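Local structure of DNA translocase coupling protein (Clostridium perfringens, 6O1W) at residues L19-A24 with I53-S58; W100-I105 with L153-A158; I149-L154 with P351-K356; D241-D246 with D282-T287. The protein probably couples ATP binding to the handling of plasmid DNA during conjugation, as an FtsK/SpoIIIE-family ATPase of which this chain is a part that includes the P-loop domain. All coordinates share one frame; numbering follows the deposited sequence.

Contact 1 of 4, residues L19-A24 with I53-S58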
loop_
_atom_site.group_PDB
_atom_site.type_symbol
_atom_site.label_atom_id
_atom_site.label_comp_id
_atom_site.label_asym_id
_atom_site.label_seq_id
_atom_site.Cartn_x
_atom_site.Cartn_y
_atom_site.Cartn_z
ATOM N N LEU A 19 24.987 -20.625 -25.138
ATOM C CA LEU A 19 26.002 -19.891 -24.369
ATOM C C LEU A 19 27.195 -20.752 -23.976
ATOM O O LEU A 19 28.162 -20.233 -23.421
ATOM C CB LEU A 19 25.354 -19.319 -23.092
ATOM C CG LEU A 19 24.195 -18.337 -23.280
ATOM C CD1 LEU A 19 23.575 -17.950 -21.943
ATOM C CD2 LEU A 19 24.607 -17.151 -24.107
ATOM N N ASN A 20 27.124 -22.072 -24.226
ATOM C CA ASN A 20 28.087 -23.071 -23.721
ATOM C C ASN A 20 28.255 -22.839 -22.203
ATOM O O ASN A 20 29.367 -22.745 -21.679
ATOM C CB ASN A 20 29.441 -23.084 -24.477
ATOM C CG ASN A 20 30.295 -24.291 -24.118
ATOM O OD1 ASN A 20 31.443 -24.163 -23.675
ATOM N ND2 ASN A 20 29.740 -25.491 -24.263
ATOM N N PHE A 21 27.113 -22.640 -21.522
ATOM C CA PHE A 21 27.084 -22.375 -20.099
ATOM C C PHE A 21 27.054 -23.721 -19.372
ATOM O O PHE A 21 25.999 -24.182 -18.949
ATOM C CB PHE A 21 25.887 -21.479 -19.772
ATOM C CG PHE A 21 25.892 -20.853 -18.408
ATOM C CD1 PHE A 21 26.802 -19.850 -18.086
ATOM C CD2 PHE A 21 24.930 -21.196 -17.466
ATOM C CE1 PHE A 21 26.760 -19.216 -16.837
ATOM C CE2 PHE A 21 24.924 -20.594 -16.205
ATOM C CZ PHE A 21 25.829 -19.592 -15.911
ATOM N N VAL A 22 28.233 -24.356 -19.261
ATOM C CA VAL A 22 28.412 -25.707 -18.668
ATOM C C VAL A 22 29.435 -25.704 -17.522
ATOM O O VAL A 22 30.374 -24.910 -17.559
ATOM C CB VAL A 22 28.792 -26.783 -19.736
ATOM C CG1 VAL A 22 27.716 -26.925 -20.816
ATOM C CG2 VAL A 22 30.155 -26.505 -20.369
ATOM N N GLY A 23 29.253 -26.600 -16.545
ATOM C CA GLY A 23 30.172 -26.755 -15.420
ATOM C C GLY A 23 31.351 -27.638 -15.787
ATOM O O GLY A 23 31.461 -28.057 -16.945
ATOM N N ALA A 24 32.223 -27.977 -14.801
ATOM C CA ALA A 24 33.396 -28.855 -15.022
ATOM C C ALA A 24 33.021 -30.239 -15.569
ATOM O O ALA A 24 33.812 -30.840 -16.303
ATOM C CB ALA A 24 34.201 -29.012 -13.737
ATOM N N ILE A 53 28.557 -19.364 -8.389
ATOM C CA ILE A 53 27.596 -18.267 -8.257
ATOM C C ILE A 53 28.097 -16.947 -8.907
ATOM O O ILE A 53 27.305 -16.238 -9.515
ATOM C CB ILE A 53 27.166 -18.072 -6.768
ATOM C CG1 ILE A 53 25.968 -17.123 -6.616
ATOM C CG2 ILE A 53 28.338 -17.606 -5.884
ATOM C CD1 ILE A 53 24.681 -17.653 -6.928
ATOM N N GLU A 54 29.408 -16.650 -8.782
ATOM C CA GLU A 54 30.041 -15.454 -9.339
ATOM C C GLU A 54 30.020 -15.488 -10.871
ATOM O O GLU A 54 29.841 -14.438 -11.489
ATOM C CB GLU A 54 31.444 -15.177 -8.751
ATOM C CG GLU A 54 32.234 -16.408 -8.322
ATOM C CD GLU A 54 31.884 -16.997 -6.967
ATOM O OE1 GLU A 54 31.989 -16.277 -5.947
ATOM O OE2 GLU A 54 31.504 -18.188 -6.928
ATOM N N THR A 55 30.100 -16.691 -11.469
ATOM C CA THR A 55 29.952 -16.842 -12.917
ATOM C C THR A 55 28.465 -16.601 -13.340
ATOM O O THR A 55 28.232 -15.829 -14.266
ATOM C CB THR A 55 30.552 -18.145 -13.404
ATOM O OG1 THR A 55 31.939 -18.119 -13.070
ATOM C CG2 THR A 55 30.404 -18.320 -14.930
ATOM N N TRP A 56 27.473 -17.164 -12.594
ATOM C CA TRP A 56 26.050 -16.903 -12.853
ATOM C C TRP A 56 25.812 -15.389 -12.788
ATOM O O TRP A 56 25.064 -14.850 -13.611
ATOM C CB TRP A 56 25.134 -17.578 -11.793
ATOM C CG TRP A 56 24.923 -19.056 -11.982
ATOM C CD1 TRP A 56 25.735 -20.064 -11.557
ATOM C CD2 TRP A 56 23.794 -19.688 -12.610
ATOM N NE1 TRP A 56 25.173 -21.289 -11.855
ATOM C CE2 TRP A 56 23.996 -21.089 -12.525
ATOM C CE3 TRP A 56 22.662 -19.206 -13.300
ATOM C CZ2 TRP A 56 23.085 -22.012 -13.054
ATOM C CZ3 TRP A 56 21.773 -20.119 -13.847
ATOM C CH2 TRP A 56 21.987 -21.507 -13.724
ATOM N N LYS A 57 26.438 -14.704 -11.797
ATOM C CA LYS A 57 26.247 -13.260 -11.621
ATOM C C LYS A 57 26.810 -12.463 -12.791
ATOM O O LYS A 57 26.169 -11.517 -13.244
ATOM C CB LYS A 57 26.774 -12.788 -10.263
ATOM C CG LYS A 57 25.815 -13.240 -9.141
ATOM C CD LYS A 57 26.206 -12.763 -7.753
ATOM C CE LYS A 57 25.174 -13.225 -6.755
ATOM N NZ LYS A 57 25.361 -12.611 -5.419
ATOM N N SER A 58 27.947 -12.913 -13.345
ATOM C CA SER A 58 28.541 -12.293 -14.531
ATOM C C SER A 58 27.631 -12.479 -15.757
ATOM O O SER A 58 27.633 -11.655 -16.684
ATOM C CB SER A 58 29.898 -12.917 -14.815
ATOM O OG SER A 58 30.807 -12.391 -13.866
#

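Contact 2 of 4, residues W100-I105 with L153-A158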
loop_
_atom_site.group_PDB
_atom_site.type_symbol
_atom_site.label_atom_id
_atom_site.label_comp_id
_atom_site.label_asym_id
_atom_site.label_seq_id
_atom_site.Cartn_x
_atom_site.Cartn_y
_atom_site.Cartn_z
ATOM N N TRP A 100 1.316 10.939 -11.466
ATOM C CA TRP A 100 -0.105 11.179 -11.282
ATOM C C TRP A 100 -0.600 12.095 -12.396
ATOM O O TRP A 100 0.149 12.940 -12.882
ATOM C CB TRP A 100 -0.379 11.861 -9.925
ATOM C CG TRP A 100 -1.783 12.391 -9.819
ATOM C CD1 TRP A 100 -2.183 13.693 -9.937
ATOM C CD2 TRP A 100 -2.985 11.606 -9.769
ATOM N NE1 TRP A 100 -3.556 13.775 -9.882
ATOM C CE2 TRP A 100 -4.076 12.505 -9.793
ATOM C CE3 TRP A 100 -3.246 10.225 -9.722
ATOM C CZ2 TRP A 100 -5.399 12.070 -9.707
ATOM C CZ3 TRP A 100 -4.558 9.800 -9.634
ATOM C CH2 TRP A 100 -5.619 10.716 -9.670
ATOM N N ASP A 101 -1.871 11.947 -12.777
ATOM C CA ASP A 101 -2.522 12.818 -13.747
ATOM C C ASP A 101 -4.018 12.872 -13.385
ATOM O O ASP A 101 -4.617 11.839 -13.093
ATOM C CB ASP A 101 -2.289 12.324 -15.176
ATOM C CG ASP A 101 -2.740 13.294 -16.247
ATOM O OD1 ASP A 101 -3.955 13.622 -16.286
ATOM O OD2 ASP A 101 -1.891 13.716 -17.051
ATOM N N ASP A 102 -4.620 14.066 -13.430
ATOM C CA ASP A 102 -6.030 14.255 -13.074
ATOM C C ASP A 102 -7.016 13.446 -13.959
ATOM O O ASP A 102 -8.174 13.278 -13.569
ATOM C CB ASP A 102 -6.393 15.761 -13.024
ATOM C CG ASP A 102 -6.202 16.429 -11.647
ATOM O OD1 ASP A 102 -5.609 15.792 -10.743
ATOM O OD2 ASP A 102 -6.654 17.575 -11.476
ATOM N N LYS A 103 -6.532 12.867 -15.085
ATOM C CA LYS A 103 -7.338 12.032 -15.988
ATOM C C LYS A 103 -7.780 10.710 -15.328
ATOM O O LYS A 103 -8.778 10.116 -15.764
ATOM C CB LYS A 103 -6.584 11.757 -17.306
ATOM C CG LYS A 103 -5.458 10.725 -17.207
ATOM C CD LYS A 103 -4.838 10.414 -18.566
ATOM C CE LYS A 103 -3.660 9.480 -18.434
ATOM N NZ LYS A 103 -3.217 8.962 -19.759
ATOM N N TYR A 104 -7.032 10.256 -14.288
ATOM C CA TYR A 104 -7.317 9.038 -13.536
ATOM C C TYR A 104 -8.467 9.191 -12.528
ATOM O O TYR A 104 -9.015 8.179 -12.097
ATOM C CB TYR A 104 -6.055 8.497 -12.843
ATOM C CG TYR A 104 -4.919 8.161 -13.787
ATOM C CD1 TYR A 104 -5.000 7.069 -14.644
ATOM C CD2 TYR A 104 -3.725 8.872 -13.751
ATOM C CE1 TYR A 104 -3.943 6.736 -15.493
ATOM C CE2 TYR A 104 -2.668 8.556 -14.598
ATOM C CZ TYR A 104 -2.784 7.491 -15.474
ATOM O OH TYR A 104 -1.730 7.157 -16.283
ATOM N N ILE A 105 -8.837 10.436 -12.164
ATOM C CA ILE A 105 -9.914 10.707 -11.211
ATOM C C ILE A 105 -11.210 10.062 -11.683
ATOM O O ILE A 105 -11.654 10.318 -12.806
ATOM C CB ILE A 105 -10.076 12.222 -10.891
ATOM C CG1 ILE A 105 -8.891 12.728 -10.070
ATOM C CG2 ILE A 105 -11.399 12.499 -10.148
ATOM C CD1 ILE A 105 -8.803 14.173 -9.923
ATOM N N LEU A 153 -10.229 12.381 -3.334
ATOM C CA LEU A 153 -11.398 12.605 -2.492
ATOM C C LEU A 153 -11.740 14.079 -2.319
ATOM O O LEU A 153 -12.923 14.411 -2.303
ATOM C CB LEU A 153 -11.267 11.896 -1.146
ATOM C CG LEU A 153 -11.173 10.380 -1.281
ATOM C CD1 LEU A 153 -10.834 9.740 0.053
ATOM C CD2 LEU A 153 -12.450 9.801 -1.941
ATOM N N LEU A 154 -10.725 14.961 -2.228
ATOM C CA LEU A 154 -10.950 16.418 -2.142
ATOM C C LEU A 154 -11.619 16.911 -3.443
ATOM O O LEU A 154 -12.473 17.795 -3.400
ATOM C CB LEU A 154 -9.608 17.166 -1.940
ATOM C CG LEU A 154 -8.981 17.094 -0.542
ATOM C CD1 LEU A 154 -7.672 17.809 -0.511
ATOM C CD2 LEU A 154 -9.916 17.682 0.532
ATOM N N LYS A 155 -11.243 16.303 -4.591
ATOM C CA LYS A 155 -11.800 16.590 -5.926
ATOM C C LYS A 155 -13.211 16.048 -6.058
ATOM O O LYS A 155 -13.928 16.502 -6.926
ATOM C CB LYS A 155 -10.906 15.990 -7.051
ATOM C CG LYS A 155 -9.619 16.763 -7.320
ATOM C CD LYS A 155 -9.870 18.009 -8.163
ATOM C CE LYS A 155 -9.822 17.756 -9.647
ATOM N NZ LYS A 155 -10.559 18.808 -10.390
ATOM N N GLN A 156 -13.616 15.074 -5.210
ATOM C CA GLN A 156 -14.996 14.543 -5.224
ATOM C C GLN A 156 -15.840 15.230 -4.176
ATOM O O GLN A 156 -16.987 14.849 -3.986
ATOM C CB GLN A 156 -15.043 13.024 -5.039
ATOM C CG GLN A 156 -14.301 12.278 -6.143
ATOM C CD GLN A 156 -14.161 10.807 -5.900
ATOM O OE1 GLN A 156 -14.568 10.274 -4.872
ATOM N NE2 GLN A 156 -13.597 10.113 -6.863
ATOM N N GLY A 157 -15.283 16.245 -3.513
ATOM C CA GLY A 157 -16.022 17.033 -2.524
ATOM C C GLY A 157 -15.927 16.582 -1.078
ATOM O O GLY A 157 -16.687 17.073 -0.241
ATOM N N ALA A 158 -15.002 15.660 -0.745
ATOM C CA ALA A 158 -14.885 15.202 0.656
ATOM C C ALA A 158 -14.306 16.291 1.571
ATOM O O ALA A 158 -13.629 17.213 1.086
ATOM C CB ALA A 158 -13.994 13.967 0.738
HETATM O O HOH W 1 -8.975 18.244 -12.903
#

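Contact 3 of 4, residues I149-L154 with P351-K356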
loop_
_atom_site.group_PDB
_atom_site.type_symbol
_atom_site.label_atom_id
_atom_site.label_comp_id
_atom_site.label_asym_id
_atom_site.label_seq_id
_atom_site.Cartn_x
_atom_site.Cartn_y
_atom_site.Cartn_z
ATOM N N ILE A 149 -4.546 9.765 -2.776
ATOM C CA ILE A 149 -5.906 9.341 -2.389
ATOM C C ILE A 149 -6.670 10.574 -1.868
ATOM O O ILE A 149 -7.805 10.792 -2.263
ATOM C CB ILE A 149 -5.852 8.226 -1.311
ATOM C CG1 ILE A 149 -5.303 6.903 -1.933
ATOM C CG2 ILE A 149 -7.267 8.012 -0.658
ATOM C CD1 ILE A 149 -4.856 5.910 -0.933
ATOM N N LEU A 150 -6.023 11.376 -0.989
ATOM C CA LEU A 150 -6.591 12.587 -0.398
ATOM C C LEU A 150 -7.036 13.561 -1.479
ATOM O O LEU A 150 -8.153 14.062 -1.410
ATOM C CB LEU A 150 -5.550 13.248 0.535
ATOM C CG LEU A 150 -5.872 14.629 1.122
ATOM C CD1 LEU A 150 -7.198 14.589 1.989
ATOM C CD2 LEU A 150 -4.681 15.151 1.946
ATOM N N TRP A 151 -6.162 13.825 -2.472
ATOM C CA TRP A 151 -6.419 14.720 -3.603
ATOM C C TRP A 151 -7.673 14.295 -4.389
ATOM O O TRP A 151 -8.550 15.115 -4.652
ATOM C CB TRP A 151 -5.182 14.736 -4.523
ATOM C CG TRP A 151 -5.411 15.550 -5.762
ATOM C CD1 TRP A 151 -5.583 15.076 -7.031
ATOM C CD2 TRP A 151 -5.665 16.967 -5.820
ATOM N NE1 TRP A 151 -5.814 16.123 -7.897
ATOM C CE2 TRP A 151 -5.887 17.295 -7.177
ATOM C CE3 TRP A 151 -5.667 17.999 -4.861
ATOM C CZ2 TRP A 151 -6.111 18.610 -7.604
ATOM C CZ3 TRP A 151 -5.909 19.302 -5.281
ATOM C CH2 TRP A 151 -6.139 19.595 -6.637
ATOM N N GLN A 152 -7.779 12.999 -4.689
ATOM C CA GLN A 152 -8.910 12.402 -5.396
ATOM C C GLN A 152 -10.219 12.642 -4.655
ATOM O O GLN A 152 -11.171 13.138 -5.261
ATOM C CB GLN A 152 -8.672 10.897 -5.646
ATOM C CG GLN A 152 -7.533 10.665 -6.646
ATOM C CD GLN A 152 -7.204 9.215 -6.882
ATOM O OE1 GLN A 152 -6.121 8.721 -6.574
ATOM N NE2 GLN A 152 -8.123 8.504 -7.437
ATOM N N LEU A 153 -10.229 12.381 -3.334
ATOM C CA LEU A 153 -11.398 12.605 -2.492
ATOM C C LEU A 153 -11.740 14.079 -2.319
ATOM O O LEU A 153 -12.923 14.411 -2.303
ATOM C CB LEU A 153 -11.267 11.896 -1.146
ATOM C CG LEU A 153 -11.173 10.380 -1.281
ATOM C CD1 LEU A 153 -10.834 9.740 0.053
ATOM C CD2 LEU A 153 -12.450 9.801 -1.941
ATOM N N LEU A 154 -10.725 14.961 -2.228
ATOM C CA LEU A 154 -10.950 16.418 -2.142
ATOM C C LEU A 154 -11.619 16.911 -3.443
ATOM O O LEU A 154 -12.473 17.795 -3.400
ATOM C CB LEU A 154 -9.608 17.166 -1.940
ATOM C CG LEU A 154 -8.981 17.094 -0.542
ATOM C CD1 LEU A 154 -7.672 17.809 -0.511
ATOM C CD2 LEU A 154 -9.916 17.682 0.532
ATOM N N PRO A 351 -4.621 23.815 -4.502
ATOM C CA PRO A 351 -5.722 24.118 -3.567
ATOM C C PRO A 351 -6.907 24.893 -4.141
ATOM O O PRO A 351 -8.043 24.664 -3.719
ATOM C CB PRO A 351 -5.030 24.905 -2.445
ATOM C CG PRO A 351 -3.615 24.559 -2.537
ATOM C CD PRO A 351 -3.317 24.255 -3.961
ATOM N N ASN A 352 -6.642 25.817 -5.084
ATOM C CA ASN A 352 -7.670 26.661 -5.701
ATOM C C ASN A 352 -8.689 25.854 -6.506
ATOM O O ASN A 352 -9.851 26.242 -6.519
ATOM C CB ASN A 352 -7.070 27.821 -6.518
ATOM C CG ASN A 352 -5.805 27.513 -7.299
ATOM O OD1 ASN A 352 -5.824 27.427 -8.533
ATOM N ND2 ASN A 352 -4.666 27.372 -6.601
ATOM N N LYS A 353 -8.300 24.705 -7.092
ATOM C CA LYS A 353 -9.258 23.826 -7.778
ATOM C C LYS A 353 -10.312 23.266 -6.788
ATOM O O LYS A 353 -11.488 23.188 -7.138
ATOM C CB LYS A 353 -8.558 22.680 -8.512
ATOM C CG LYS A 353 -7.835 23.093 -9.783
ATOM C CD LYS A 353 -7.014 21.921 -10.335
ATOM C CE LYS A 353 -6.871 21.956 -11.833
ATOM N NZ LYS A 353 -6.043 20.827 -12.323
ATOM N N ILE A 354 -9.899 22.945 -5.545
ATOM C CA ILE A 354 -10.777 22.430 -4.486
ATOM C C ILE A 354 -11.701 23.502 -3.927
ATOM O O ILE A 354 -12.876 23.220 -3.653
ATOM C CB ILE A 354 -9.968 21.718 -3.347
ATOM C CG1 ILE A 354 -9.040 20.619 -3.893
ATOM C CG2 ILE A 354 -10.877 21.193 -2.224
ATOM C CD1 ILE A 354 -9.688 19.582 -4.816
ATOM N N LEU A 355 -11.156 24.708 -3.680
ATOM C CA LEU A 355 -11.927 25.828 -3.127
ATOM C C LEU A 355 -13.015 26.271 -4.103
ATOM O O LEU A 355 -14.113 26.599 -3.656
ATOM C CB LEU A 355 -11.007 26.993 -2.715
ATOM C CG LEU A 355 -10.033 26.707 -1.543
ATOM C CD1 LEU A 355 -9.004 27.817 -1.395
ATOM C CD2 LEU A 355 -10.775 26.501 -0.234
ATOM N N LYS A 356 -12.742 26.175 -5.433
ATOM C CA LYS A 356 -13.698 26.471 -6.509
ATOM C C LYS A 356 -14.925 25.538 -6.455
ATOM O O LYS A 356 -16.008 25.963 -6.851
ATOM C CB LYS A 356 -13.028 26.444 -7.893
ATOM C CG LYS A 356 -12.155 27.675 -8.207
ATOM C CD LYS A 356 -12.952 28.930 -8.592
ATOM C CE LYS A 356 -12.060 30.115 -8.891
ATOM N NZ LYS A 356 -12.837 31.379 -9.028
#

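Contact 4 of 4, residues D241-D246 with D282-T287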
loop_
_atom_site.group_PDB
_atom_site.type_symbol
_atom_site.label_atom_id
_atom_site.label_comp_id
_atom_site.label_asym_id
_atom_site.label_seq_id
_atom_site.Cartn_x
_atom_site.Cartn_y
_atom_site.Cartn_z
ATOM N N ASP A 241 2.141 4.058 19.454
ATOM C CA ASP A 241 3.329 3.782 20.261
ATOM C C ASP A 241 3.338 4.643 21.523
ATOM O O ASP A 241 3.588 5.850 21.462
ATOM C CB ASP A 241 4.624 3.915 19.447
ATOM C CG ASP A 241 5.864 3.390 20.147
ATOM O OD1 ASP A 241 6.029 3.664 21.363
ATOM O OD2 ASP A 241 6.680 2.721 19.479
ATOM N N LYS A 242 3.069 3.993 22.673
ATOM C CA LYS A 242 2.964 4.615 23.996
ATOM C C LYS A 242 4.192 4.411 24.912
ATOM O O LYS A 242 4.166 4.880 26.048
ATOM C CB LYS A 242 1.721 4.034 24.721
ATOM C CG LYS A 242 0.398 4.217 23.988
ATOM C CD LYS A 242 -0.698 3.292 24.551
ATOM C CE LYS A 242 -1.478 2.579 23.458
ATOM N NZ LYS A 242 -2.240 3.523 22.574
ATOM N N THR A 243 5.244 3.729 24.438
ATOM C CA THR A 243 6.403 3.294 25.241
ATOM C C THR A 243 7.103 4.331 26.168
ATOM O O THR A 243 7.346 3.989 27.336
ATOM C CB THR A 243 7.477 2.615 24.390
ATOM O OG1 THR A 243 7.897 3.479 23.338
ATOM C CG2 THR A 243 7.019 1.277 23.831
ATOM N N GLY A 244 7.460 5.519 25.676
ATOM C CA GLY A 244 8.225 6.478 26.482
ATOM C C GLY A 244 7.536 7.709 27.034
ATOM O O GLY A 244 8.200 8.561 27.627
ATOM N N VAL A 245 6.215 7.810 26.871
ATOM C CA VAL A 245 5.403 8.932 27.374
ATOM C C VAL A 245 5.074 8.776 28.872
ATOM O O VAL A 245 5.171 7.673 29.405
ATOM C CB VAL A 245 4.105 9.127 26.523
ATOM C CG1 VAL A 245 4.419 9.199 25.032
ATOM C CG2 VAL A 245 3.069 8.038 26.806
ATOM N N ASP A 246 4.628 9.868 29.531
ATOM C CA ASP A 246 4.207 9.841 30.935
ATOM C C ASP A 246 2.765 9.298 31.066
ATOM O O ASP A 246 2.078 9.100 30.059
ATOM C CB ASP A 246 4.312 11.241 31.559
ATOM C CG ASP A 246 3.348 12.252 30.968
ATOM O OD1 ASP A 246 3.587 12.698 29.818
ATOM O OD2 ASP A 246 2.353 12.597 31.652
ATOM N N ASP A 282 5.190 -2.794 13.492
ATOM C CA ASP A 282 5.415 -3.292 14.837
ATOM C C ASP A 282 4.045 -3.728 15.291
ATOM O O ASP A 282 3.090 -2.993 15.049
ATOM C CB ASP A 282 5.929 -2.110 15.701
ATOM C CG ASP A 282 6.304 -2.394 17.151
ATOM O OD1 ASP A 282 5.542 -3.121 17.839
ATOM O OD2 ASP A 282 7.329 -1.854 17.614
ATOM N N ALA A 283 3.925 -4.909 15.938
ATOM C CA ALA A 283 2.646 -5.443 16.453
ATOM C C ALA A 283 1.976 -4.567 17.500
ATOM O O ALA A 283 0.765 -4.670 17.691
ATOM C CB ALA A 283 2.827 -6.847 16.993
ATOM N N LYS A 284 2.738 -3.683 18.161
ATOM C CA LYS A 284 2.180 -2.751 19.151
ATOM C C LYS A 284 1.448 -1.610 18.471
ATOM O O LYS A 284 0.552 -1.015 19.082
ATOM C CB LYS A 284 3.287 -2.169 20.038
ATOM C CG LYS A 284 3.644 -3.022 21.257
ATOM C CD LYS A 284 5.166 -3.092 21.507
ATOM C CE LYS A 284 5.875 -1.766 21.731
ATOM N NZ LYS A 284 7.176 -1.704 21.004
ATOM N N VAL A 285 1.838 -1.295 17.211
ATOM C CA VAL A 285 1.285 -0.192 16.420
ATOM C C VAL A 285 0.217 -0.711 15.467
ATOM O O VAL A 285 -0.895 -0.186 15.469
ATOM C CB VAL A 285 2.421 0.633 15.740
ATOM C CG1 VAL A 285 1.891 1.582 14.660
ATOM C CG2 VAL A 285 3.234 1.402 16.791
ATOM N N ILE A 286 0.544 -1.737 14.664
ATOM C CA ILE A 286 -0.416 -2.402 13.767
ATOM C C ILE A 286 -0.947 -3.587 14.580
ATOM O O ILE A 286 -0.444 -4.703 14.462
ATOM C CB ILE A 286 0.217 -2.859 12.427
ATOM C CG1 ILE A 286 0.963 -1.692 11.721
ATOM C CG2 ILE A 286 -0.856 -3.541 11.524
ATOM C CD1 ILE A 286 1.783 -2.089 10.450
ATOM N N THR A 287 -1.894 -3.306 15.476
ATOM C CA THR A 287 -2.480 -4.307 16.362
ATOM C C THR A 287 -3.459 -5.212 15.585
ATOM O O THR A 287 -3.680 -5.010 14.379
ATOM C CB THR A 287 -3.212 -3.605 17.530
ATOM O OG1 THR A 287 -4.255 -2.782 16.999
ATOM C CG2 THR A 287 -2.275 -2.786 18.438
#

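Contact 1 of 4, residues L19-A24 with I53-S58
A chi1 of -166° turns the Phe-21 ring away from its own backbone N and toward helix 53-58, while Trp-56 holds CG beside its backbone N (chi1 -78°) and swings its indole back to meet it. The two rings form a T-shaped, edge-to-face pair. Phe-21 supplies the edge: its CE2 stands 3.6 Å above the indole plane, over the centre of that face, and CE2 of Phe-21 lies 3.8 Å from CE2 of Trp-56. The planes stand at 89°, which points the weakly positive ring hydrogens of Phe-21 into the electron-rich indole face; two flat aromatic residues suit this buried place because one can offer an edge to the other's face. Thr-55 adds its methyl, CG2, 4.2 Å from CE1 of Phe-21, an oblique approach at the margin of the pair.

The Phe-21 ring also meets Tyr-59, and that of Trp-56 meets Phe-47. A Schellman motif at Asn-20 ends helix 7-18 just before Phe-21, the centre of an inverse gamma turn. The arrangement is that of a small alpha+beta domain core, in which Trp-56 lies on Val-83 and Ile-85 of the four-stranded antiparallel sheet and Phe-21 packs with Pro-29 and Ile-51.

Contact 2 of 4, residues W100-I105 with L153-A158
This contact lies at the C-terminal end of helix 142-155, the helix that follows the Walker A P-loop, where a Schellman motif stops the helix beside the short 3-10 turn 102-104. Lys-155 carries the contact from the helix side, and Asp-102 and Ile-105 receive it. The lysine chain bends at chi2 (-79°) and again at chi3 (-88°), folding its methylenes against Ile-105 instead of extending outward. CD1 of Ile-105 touches CE of Lys-155 at 3.7 Å and CG at 3.8 Å, the two side chains crossing at about a right angle. A long aliphatic chain with a charged end suits this surface position, since it can cover a branched apolar residue while keeping its ammonium group near water.

Gly-157 is the C-prime residue of the Schellman motif, with a positive phi that suits glycine, which has no CB to meet the preceding carbonyl O. Leu-153 O accepts from the backbone N of both Gln-156 and Ala-158, which arrive from opposite faces of its plane.

Asp-102 serves several partners. Its OD1 takes the indole N-H of Trp-100 nearly head-on to the C-O bond, NE1 to OD1 being 3.0 Å, and a second indole, that of Trp-151, also bonds to OD1. Two such donors should hold the carboxylate's rotation steady. OD2 of Asp-102 and NZ of Lys-155 are 4.2 Å apart, beyond a salt bridge, and one water joins them, donating to OD2 at 2.8 Å and accepting from NZ at 3.0 Å.

Contact 3 of 4, residues I149-L154 with P351-K356
Ile-354 packs its CD1 into the corner formed by Trp-151 and Leu-154 of the neighbouring helix, and this is the tight part of the contact. CD1 lies 4.2 Å from the centroid of the six-membered ring of Trp-151, 28° off the ring normal, an off-centre CH-pi contact. CG1 of Ile-354 comes to 3.7 Å from CZ3 of Trp-151. CD1 of Ile-354 also meets the Leu-154 backbone, 3.6 Å from C of Leu-154, and lies 3.8 Å from CB of Leu-154. A branched residue with a slim ethyl arm is well suited to fill the angle between an indole and a helix backbone. Trp-151 reaches it because chi1 of 176° carries the indole away from its own backbone N.

The looser side belongs to Lys-353, which is partly exposed: its CB stands 4.3 Å from CH2 of Trp-151, and its NZ makes a weak, long ion pair with Asp-102.

The axes of the two helical segments come within 10.8 Å at closest approach, their N-to-C directions 31° apart. Helix 351-356, near the C-terminus of the chain, thus runs roughly parallel to helix 142-155, whose Leu-150 and Leu-154 pack on Ala-160 of strand 159-163, with Leu-150 also reaching Val-232 of strand 229-233.

Contact 4 of 4, residues D241-D246 with D282-T287
Asp-241 and Val-285 bring the two backbones together, their CA atoms 5.9 Å apart. Asp-241 is the first residue to leave helix 237-240, and a type I turn follows from Lys-242 to Val-245; across from them, 283-285 has helical backbone angles without regular helical bonds. Each segment opens on an Asx turn, for which aspartate suits because its short carboxylate reaches the backbone N two residues on. OD1 of Asp-241 accepts twice from Thr-243: from the backbone N at 3.2 Å, and through its syn lone pair from OG1 at 2.7 Å. OD1 of Asp-282 receives Lys-284 N at 2.9 Å, from the anti side, somewhat out of the carboxylate plane.

Apolar touches join the segments. CG2 of Val-285 rests 3.9 Å from CB of Asp-241, and CE of Lys-284 lies 3.9 Å from CG2 of Thr-243: threonine serves with both hydroxyl and methyl. The flexible lysine curls its NZ back to a weak salt bridge with Asp-282 OD2, which Arg-280 also engages.

Val-285, about 10 Å between side chains from Lys-142 of the ATP site (empty here), is buried on Ala-237 and Met-240 of helix 237-240, a place for a branched apolar residue. Asp-246 and Thr-287 N-cap helices 247-266 and 288-293.

How the contacts relate
Contact 1 stands apart, in the N-terminal domain built on the four-stranded antiparallel sheet, its centre 49 to 55 Å from the other three; along the chain it closes before they begin. Those belong to the P-loop ATPase part with its large mixed sheet. Contacts 2 and 3 are 7 Å apart between centres and share helix 142-155, where contact 2 ends and contact 3 starts; Asp-102 links them by bonding to Trp-151, so loop 100-105, the P-loop helix and the C-terminal helix 351-356 form one cluster. Contact 4, about 33 Å from contact 3 between centres, falls in sequence between the two segments of contact 3, whose pairing therefore joins distant parts of the ATPase sequence.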